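Local coordinates for protein cellulose 1,4-beta-cellobiosidase (Thermobifida fusca, PDB 4JJJ) that probably hydrolyses cellulose to cellobiose through its family 48 glycoside hydrolase domain, the part of a longer secreted cellulase present here, crystallised with glucan chains bound, at residues N122-Q127 with Y271-G276; E35-E40 with K592-W597. The protein carries 1 engineered substitution. One frame throughout, in Å; residues are numbered along the deposited sequence.

Contact 1 (N122-Q127 with Y271-G276). With BGC (beta-D-glucopyranose), chain D.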
loop_
_atom_site.group_PDB
_atom_site.type_symbol
_atom_site.label_atom_id
_atom_site.label_comp_id
_atom_site.label_asym_id
_atom_site.label_seq_id
_atom_site.Cartn_x
_atom_site.Cartn_y
_atom_site.Cartn_z
ATOM N N ASN A 122 -24.054 10.542 17.690
ATOM C CA ASN A 122 -25.383 9.954 17.300
ATOM C C ASN A 122 -25.262 8.903 16.211
ATOM O O ASN A 122 -26.251 8.295 15.851
ATOM C CB ASN A 122 -26.396 11.034 16.878
ATOM C CG ASN A 122 -26.002 11.796 15.619
ATOM O OD1 ASN A 122 -24.877 11.747 15.137
ATOM N ND2 ASN A 122 -26.955 12.517 15.075
ATOM N N VAL A 123 -24.042 8.682 15.678
ATOM C CA VAL A 123 -23.872 7.688 14.634
ATOM C C VAL A 123 -23.438 6.391 15.291
ATOM O O VAL A 123 -22.447 6.369 15.982
ATOM C CB VAL A 123 -22.859 8.170 13.615
ATOM C CG1 VAL A 123 -22.437 7.018 12.740
ATOM C CG2 VAL A 123 -23.406 9.308 12.785
ATOM N N PRO A 124 -24.234 5.333 15.153
ATOM C CA PRO A 124 -23.871 4.061 15.744
ATOM C C PRO A 124 -22.560 3.461 15.168
ATOM O O PRO A 124 -22.374 3.514 13.981
ATOM C CB PRO A 124 -25.065 3.176 15.451
ATOM C CG PRO A 124 -26.166 4.080 15.053
ATOM C CD PRO A 124 -25.583 5.320 14.542
ATOM N N VAL A 125 -21.719 3.005 16.069
ATOM C CA VAL A 125 -20.490 2.241 15.796
ATOM C C VAL A 125 -20.703 0.823 16.313
ATOM O O VAL A 125 -21.222 0.541 17.450
ATOM C CB VAL A 125 -19.272 2.939 16.399
ATOM C CG1 VAL A 125 -17.909 2.262 16.161
ATOM C CG2 VAL A 125 -19.235 4.374 15.862
ATOM N N GLY A 126 -20.267 -0.132 15.475
ATOM C CA GLY A 126 -20.376 -1.527 15.884
ATOM C C GLY A 126 -19.369 -2.009 16.886
ATOM O O GLY A 126 -18.526 -1.232 17.388
ATOM N N GLN A 127 -19.505 -3.263 17.246
ATOM C CA GLN A 127 -18.596 -3.941 18.143
ATOM C C GLN A 127 -17.406 -4.476 17.277
ATOM O O GLN A 127 -17.578 -4.955 16.174
ATOM C CB GLN A 127 -19.310 -5.094 18.855
ATOM C CG GLN A 127 -20.272 -4.495 19.971
ATOM C CD GLN A 127 -20.995 -5.530 20.854
ATOM O OE1 GLN A 127 -20.997 -6.719 20.545
ATOM N NE2 GLN A 127 -21.638 -5.058 21.956
ATOM N N TYR A 271 -16.168 1.781 10.830
ATOM C CA TYR A 271 -16.752 1.909 12.140
ATOM C C TYR A 271 -17.604 0.686 12.507
ATOM O O TYR A 271 -18.563 0.770 13.323
ATOM C CB TYR A 271 -17.560 3.206 12.243
ATOM C CG TYR A 271 -16.690 4.423 12.244
ATOM C CD1 TYR A 271 -15.960 4.751 13.360
ATOM C CD2 TYR A 271 -16.583 5.222 11.061
ATOM C CE1 TYR A 271 -15.083 5.879 13.338
ATOM C CE2 TYR A 271 -15.724 6.325 11.037
ATOM C CZ TYR A 271 -14.986 6.608 12.193
ATOM O OH TYR A 271 -14.168 7.760 12.111
ATOM N N PHE A 272 -17.206 -0.471 12.030
ATOM C CA PHE A 272 -17.809 -1.737 12.306
ATOM C C PHE A 272 -19.340 -1.694 12.062
ATOM O O PHE A 272 -20.064 -2.337 12.790
ATOM C CB PHE A 272 -17.441 -2.212 13.734
ATOM C CG PHE A 272 -15.958 -2.496 13.904
ATOM C CD1 PHE A 272 -15.431 -3.724 13.521
ATOM C CD2 PHE A 272 -15.093 -1.501 14.419
ATOM C CE1 PHE A 272 -14.046 -3.875 13.604
ATOM C CE2 PHE A 272 -13.727 -1.702 14.531
ATOM C CZ PHE A 272 -13.208 -2.897 14.068
ATOM N N LYS A 273 -19.752 -0.945 11.069
ATOM C CA LYS A 273 -21.166 -1.025 10.645
ATOM C C LYS A 273 -21.453 -2.320 10.002
ATOM O O LYS A 273 -20.625 -2.957 9.330
ATOM C CB LYS A 273 -21.465 0.003 9.631
ATOM C CG LYS A 273 -21.317 1.429 10.028
ATOM C CD LYS A 273 -22.353 1.959 10.934
ATOM C CE LYS A 273 -22.618 3.452 10.666
ATOM N NZ LYS A 273 -23.686 3.826 11.647
ATOM N N LYS A 274 -22.713 -2.728 10.074
ATOM C CA LYS A 274 -23.103 -3.878 9.319
ATOM C C LYS A 274 -22.890 -3.626 7.828
ATOM O O LYS A 274 -23.233 -2.555 7.270
ATOM C CB LYS A 274 -24.588 -4.112 9.514
ATOM C CG LYS A 274 -25.194 -5.320 8.795
ATOM C CD LYS A 274 -26.686 -5.416 9.200
ATOM C CE LYS A 274 -27.375 -6.601 8.565
ATOM N NZ LYS A 274 -27.037 -7.897 9.224
ATOM N N ILE A 275 -22.345 -4.621 7.152
ATOM C CA ILE A 275 -22.176 -4.502 5.711
ATOM C C ILE A 275 -23.434 -4.638 4.924
ATOM O O ILE A 275 -24.253 -5.565 5.155
ATOM C CB ILE A 275 -21.191 -5.551 5.157
ATOM C CG1 ILE A 275 -19.855 -5.500 5.895
ATOM C CG2 ILE A 275 -21.114 -5.409 3.633
ATOM C CD1 ILE A 275 -19.070 -4.237 5.683
ATOM N N GLY A 276 -23.657 -3.709 4.026
ATOM C CA GLY A 276 -24.650 -3.885 2.985
ATOM C C GLY A 276 -25.735 -2.839 3.062
ATOM O O GLY A 276 -26.344 -2.685 4.085
HETATM C C2 BGC D . -8.861 10.413 14.306
HETATM C C3 BGC D . -9.074 10.034 15.766
HETATM C C4 BGC D . -10.425 9.291 15.929
HETATM C C5 BGC D . -10.467 8.116 14.948
HETATM C C6 BGC D . -11.869 7.417 14.936
HETATM C C1 BGC D . -8.915 9.146 13.455
HETATM O O2 BGC D . -7.573 10.992 14.222
HETATM O O3 BGC D . -9.079 11.260 16.532
HETATM O O4 BGC D . -10.534 8.718 17.232
HETATM O O5 BGC D . -10.238 8.615 13.626
HETATM O O6 BGC D . -12.897 8.274 14.441
#

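Contact 2 (E35-E40 with K592-W597). With GLC (alpha-D-glucopyranose), chain C; BGC (beta-D-glucopyranose), chain B; BGC (beta-D-glucopyranose), chain E.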
loop_
_atom_site.group_PDB
_atom_site.type_symbol
_atom_site.label_atom_id
_atom_site.label_comp_id
_atom_site.label_asym_id
_atom_site.label_seq_id
_atom_site.Cartn_x
_atom_site.Cartn_y
_atom_site.Cartn_z
ATOM N N GLU A 35 17.141 8.220 -4.747
ATOM C CA GLU A 35 16.986 9.640 -5.009
ATOM C C GLU A 35 16.028 10.218 -3.979
ATOM O O GLU A 35 15.045 9.578 -3.633
ATOM C CB GLU A 35 16.507 9.902 -6.479
ATOM C CG GLU A 35 17.387 9.364 -7.573
ATOM C CD GLU A 35 17.258 7.840 -7.771
ATOM O OE1 GLU A 35 16.208 7.261 -7.374
ATOM O OE2 GLU A 35 18.246 7.322 -8.376
ATOM N N THR A 36 16.287 11.454 -3.515
ATOM C CA THR A 36 15.499 12.070 -2.509
ATOM C C THR A 36 14.276 12.817 -2.992
ATOM O O THR A 36 13.295 12.870 -2.297
ATOM C CB THR A 36 16.364 12.959 -1.636
ATOM O OG1 THR A 36 17.134 13.834 -2.494
ATOM C CG2 THR A 36 17.222 12.132 -0.707
ATOM N N MET A 37 14.352 13.416 -4.184
ATOM C CA MET A 37 13.217 14.284 -4.694
ATOM C C MET A 37 12.246 13.453 -5.511
ATOM O O MET A 37 12.452 13.239 -6.728
ATOM C CB MET A 37 13.695 15.507 -5.442
ATOM C CG MET A 37 12.545 16.469 -5.849
ATOM S SD MET A 37 13.111 18.119 -6.300
ATOM C CE MET A 37 11.565 18.862 -6.724
ATOM N N ILE A 38 11.177 13.048 -4.835
ATOM C CA ILE A 38 10.203 12.180 -5.406
ATOM C C ILE A 38 8.929 12.350 -4.608
ATOM O O ILE A 38 8.940 12.306 -3.380
ATOM C CB ILE A 38 10.699 10.678 -5.416
ATOM C CG1 ILE A 38 9.636 9.752 -6.063
ATOM C CG2 ILE A 38 11.102 10.205 -4.057
ATOM C CD1 ILE A 38 10.266 8.441 -6.459
ATOM N N VAL A 39 7.811 12.566 -5.317
ATOM C CA VAL A 39 6.555 12.883 -4.682
ATOM C C VAL A 39 5.424 12.110 -5.413
ATOM O O VAL A 39 5.083 12.384 -6.580
ATOM C CB VAL A 39 6.238 14.414 -4.714
ATOM C CG1 VAL A 39 4.942 14.715 -4.045
ATOM C CG2 VAL A 39 7.471 15.173 -4.096
ATOM N N GLU A 40 4.912 11.055 -4.745
ATOM C CA GLU A 40 3.979 10.152 -5.457
ATOM C C GLU A 40 3.024 9.421 -4.550
ATOM O O GLU A 40 1.874 9.177 -4.896
ATOM C CB GLU A 40 4.704 9.192 -6.413
ATOM C CG GLU A 40 5.710 8.255 -5.753
ATOM C CD GLU A 40 6.725 7.627 -6.741
ATOM O OE1 GLU A 40 6.857 8.126 -7.867
ATOM O OE2 GLU A 40 7.263 6.579 -6.277
ATOM N N LYS A 592 14.517 22.875 -1.064
ATOM C CA LYS A 592 15.321 23.802 -1.857
ATOM C C LYS A 592 16.791 23.458 -1.782
ATOM O O LYS A 592 17.544 23.942 -2.647
ATOM C CB LYS A 592 15.118 25.161 -1.263
ATOM C CG LYS A 592 13.722 25.721 -1.491
ATOM C CD LYS A 592 13.682 27.071 -0.691
ATOM C CE LYS A 592 12.346 27.764 -0.810
ATOM N NZ LYS A 592 12.249 28.941 0.171
ATOM N N ASN A 593 17.205 22.588 -0.889
ATOM C CA ASN A 593 18.597 22.133 -0.871
ATOM C C ASN A 593 18.833 20.854 -1.632
ATOM O O ASN A 593 19.943 20.369 -1.698
ATOM C CB ASN A 593 19.051 21.991 0.581
ATOM C CG ASN A 593 18.752 23.291 1.357
ATOM O OD1 ASN A 593 19.057 24.396 0.841
ATOM N ND2 ASN A 593 17.941 23.200 2.433
ATOM N N ASP A 594 17.779 20.280 -2.217
ATOM C CA ASP A 594 17.893 19.013 -2.923
ATOM C C ASP A 594 18.699 19.148 -4.184
ATOM O O ASP A 594 18.593 20.132 -4.917
ATOM C CB ASP A 594 16.503 18.497 -3.287
ATOM C CG ASP A 594 16.515 17.014 -3.679
ATOM O OD1 ASP A 594 16.861 16.761 -4.851
ATOM O OD2 ASP A 594 16.055 16.206 -2.802
ATOM N N PRO A 595 19.514 18.150 -4.540
ATOM C CA PRO A 595 20.230 18.318 -5.799
ATOM C C PRO A 595 19.400 18.476 -7.045
ATOM O O PRO A 595 19.882 19.050 -8.008
ATOM C CB PRO A 595 21.135 17.119 -5.862
ATOM C CG PRO A 595 20.536 16.136 -4.957
ATOM C CD PRO A 595 19.819 16.901 -3.858
ATOM N N LEU A 596 18.132 17.971 -7.025
ATOM C CA LEU A 596 17.292 18.136 -8.239
ATOM C C LEU A 596 16.600 19.487 -8.275
ATOM O O LEU A 596 15.977 19.835 -9.272
ATOM C CB LEU A 596 16.301 16.953 -8.238
ATOM C CG LEU A 596 15.461 16.844 -9.512
ATOM C CD1 LEU A 596 16.307 16.377 -10.640
ATOM C CD2 LEU A 596 14.376 15.791 -9.302
ATOM N N TRP A 597 16.578 20.174 -7.159
ATOM C CA TRP A 597 15.770 21.369 -7.019
ATOM C C TRP A 597 16.073 22.411 -8.115
ATOM O O TRP A 597 15.141 22.941 -8.763
ATOM C CB TRP A 597 15.780 21.985 -5.635
ATOM C CG TRP A 597 15.035 23.225 -5.585
ATOM C CD1 TRP A 597 15.577 24.466 -5.522
ATOM C CD2 TRP A 597 13.638 23.417 -5.661
ATOM N NE1 TRP A 597 14.619 25.423 -5.482
ATOM C CE2 TRP A 597 13.413 24.819 -5.644
ATOM C CE3 TRP A 597 12.539 22.564 -5.777
ATOM C CZ2 TRP A 597 12.160 25.414 -5.741
ATOM C CZ3 TRP A 597 11.249 23.169 -5.871
ATOM C CH2 TRP A 597 11.090 24.549 -5.868
HETATM C C1 GLC C . 4.336 6.566 -11.549
HETATM C C2 GLC C . 3.009 6.483 -10.911
HETATM C C3 GLC C . 3.153 6.389 -9.369
HETATM C C4 GLC C . 4.049 5.207 -8.981
HETATM C C5 GLC C . 5.345 5.361 -9.782
HETATM C C6 GLC C . 6.336 4.244 -9.635
HETATM O O1 GLC C . 4.833 7.738 -11.037
HETATM O O2 GLC C . 2.288 7.771 -11.145
HETATM O O3 GLC C . 1.887 6.342 -8.732
HETATM O O4 GLC C . 4.388 5.295 -7.581
HETATM O O5 GLC C . 5.058 5.410 -11.182
HETATM O O6 GLC C . 5.770 3.085 -10.137
HETATM C C2 BGC B . 2.598 6.169 -10.873
HETATM C C3 BGC B . 2.793 6.113 -9.363
HETATM C C4 BGC B . 3.947 5.157 -8.997
HETATM C C5 BGC B . 5.232 5.325 -9.831
HETATM C C6 BGC B . 6.214 4.161 -9.679
HETATM C C1 BGC B . 3.912 6.387 -11.584
HETATM O O1 BGC B . 3.621 6.347 -13.020
HETATM O O2 BGC B . 1.655 7.273 -11.079
HETATM O O3 BGC B . 1.590 5.700 -8.708
HETATM O O4 BGC B . 4.328 5.280 -7.625
HETATM O O5 BGC B . 4.906 5.399 -11.219
HETATM O O6 BGC B . 5.709 2.949 -10.176
HETATM C C2 BGC E . 4.692 4.283 -5.517
HETATM C C3 BGC E . 4.265 3.185 -4.546
HETATM C C4 BGC E . 2.714 3.147 -4.419
HETATM C C5 BGC E . 2.015 3.171 -5.802
HETATM C C6 BGC E . 0.521 3.318 -5.640
HETATM C C1 BGC E . 3.970 4.172 -6.847
HETATM O O2 BGC E . 6.086 4.179 -5.774
HETATM O O3 BGC E . 4.915 3.452 -3.279
HETATM O O4 BGC E . 2.351 1.967 -3.676
HETATM O O5 BGC E . 2.561 4.259 -6.559
HETATM O O6 BGC E . 0.202 4.493 -4.919
HETATM O O HOH W 1 16.861 14.163 -5.664
#

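Contact 1 (N122-Q127 with Y271-G276)
The ammonium group of K273 is gripped by three carbonyl oxygens: P124 O across the contact, and A281 O and C284 O, further along the same loop. NZ reaches P124 O at 2.7 Å, in the carbonyl plane and on a lone pair, with a C=O...N angle of 142°. CB of K273 starts out away from 122-127, but the chain bends at chi2 (-73°) and chi3 (-148°) and its end comes back. The K273 and V123 side chains cross at about a right angle, with K273 CE 4.1 Å from V123 CG1, and Y385 adds a cation-pi contact. A lysine suits this buried place because its long, bendable arm brings one cation within reach of three backbone carbonyl oxygens from two chain regions.

Beside it the two loops join backbone to backbone: G126 N donates to Y271 O at 2.9 Å, and G126 CA lies 3.2 Å from F272 O in a CA-H...O contact. Glycine is fitting here, since a CB would run into that same oxygen. V125 crosses Y271 obliquely, its CG1 4.0 Å from Y271 CB and its CG2 4.1 Å from Y271 CD1.

These loops lie between the helices and short strands of the (alpha/alpha)6 barrel domain, and Y271 brings the contact to the bound glucan. Its flat ring turns away from 122-127 and is long enough to carry a hydroxyl to the sugar: OH donates to O6 of the chain D glucose at 2.7 Å, the oxygen lying at the ring edge, in plane. Y105 meets the ring edge-to-face, and I106 N also bonds the hydroxyl.

Contact 2 (E35-E40 with K592-W597)
T36 OG1 donates to D594 OD2 at 2.6 Å, meeting the oxygen from above, 36° out of the carboxylate plane. With chi1 at 51°, OG1 stands between the backbone N and the carbonyl carbon, the position that brings it to the aspartate as the two side chains slide past each other in opposite directions. A water bridges the two segments, accepting from M37 N at 3.0 Å and donating to D594 OD1.

Beside it lies the apolar arm of M37, described in one of two modelled conformers. CG is anti to the backbone N and the chain runs on extended, crossing L596 at about a right angle with SD 3.9 Å from L596 CB. The methyl CE then ends at the edge of the W597 indole, 3.9 Å from CE3. An unbranched methionine suits a course that passes L596 with its sulfur and meets W597 with its methyl.

Further out, D594 OD1 takes L596 N on its anti lone pair at 2.8 Å, nearly straight at 170°, which fixes the carboxylate that T36 meets. At the far end of 35-40, R619 (a salt bridge to OE1) and H32 (bonded to OE2) hold the E40 carboxylate, consistent with placing OE2 to accept from O2 of the chain E glucose. The aspartate is a capping residue, opening a type I turn from D594 to W597 that leads into helix 597-604.

How the contacts relate
Both contacts join loops of the same family 48 domain, on opposite sides of the chain's centre, with about 23 Å between their nearest atoms. In sequence, contact 1 is nested inside the long loop that contact 2 closes. Contact 1 is the more buried, and its polar bonds end on backbone carbonyls, with a lysine as the charged donor. Contact 2 is partly buried; it relies on a carboxylate, a water and a methionine arm, and borders a helix start. Each also reaches bound glucan, in separate sugar pockets: a tyrosine hydroxyl does so at contact 1, and at contact 2 a glutamate carboxylate at the far end of 35-40, away from 592-597.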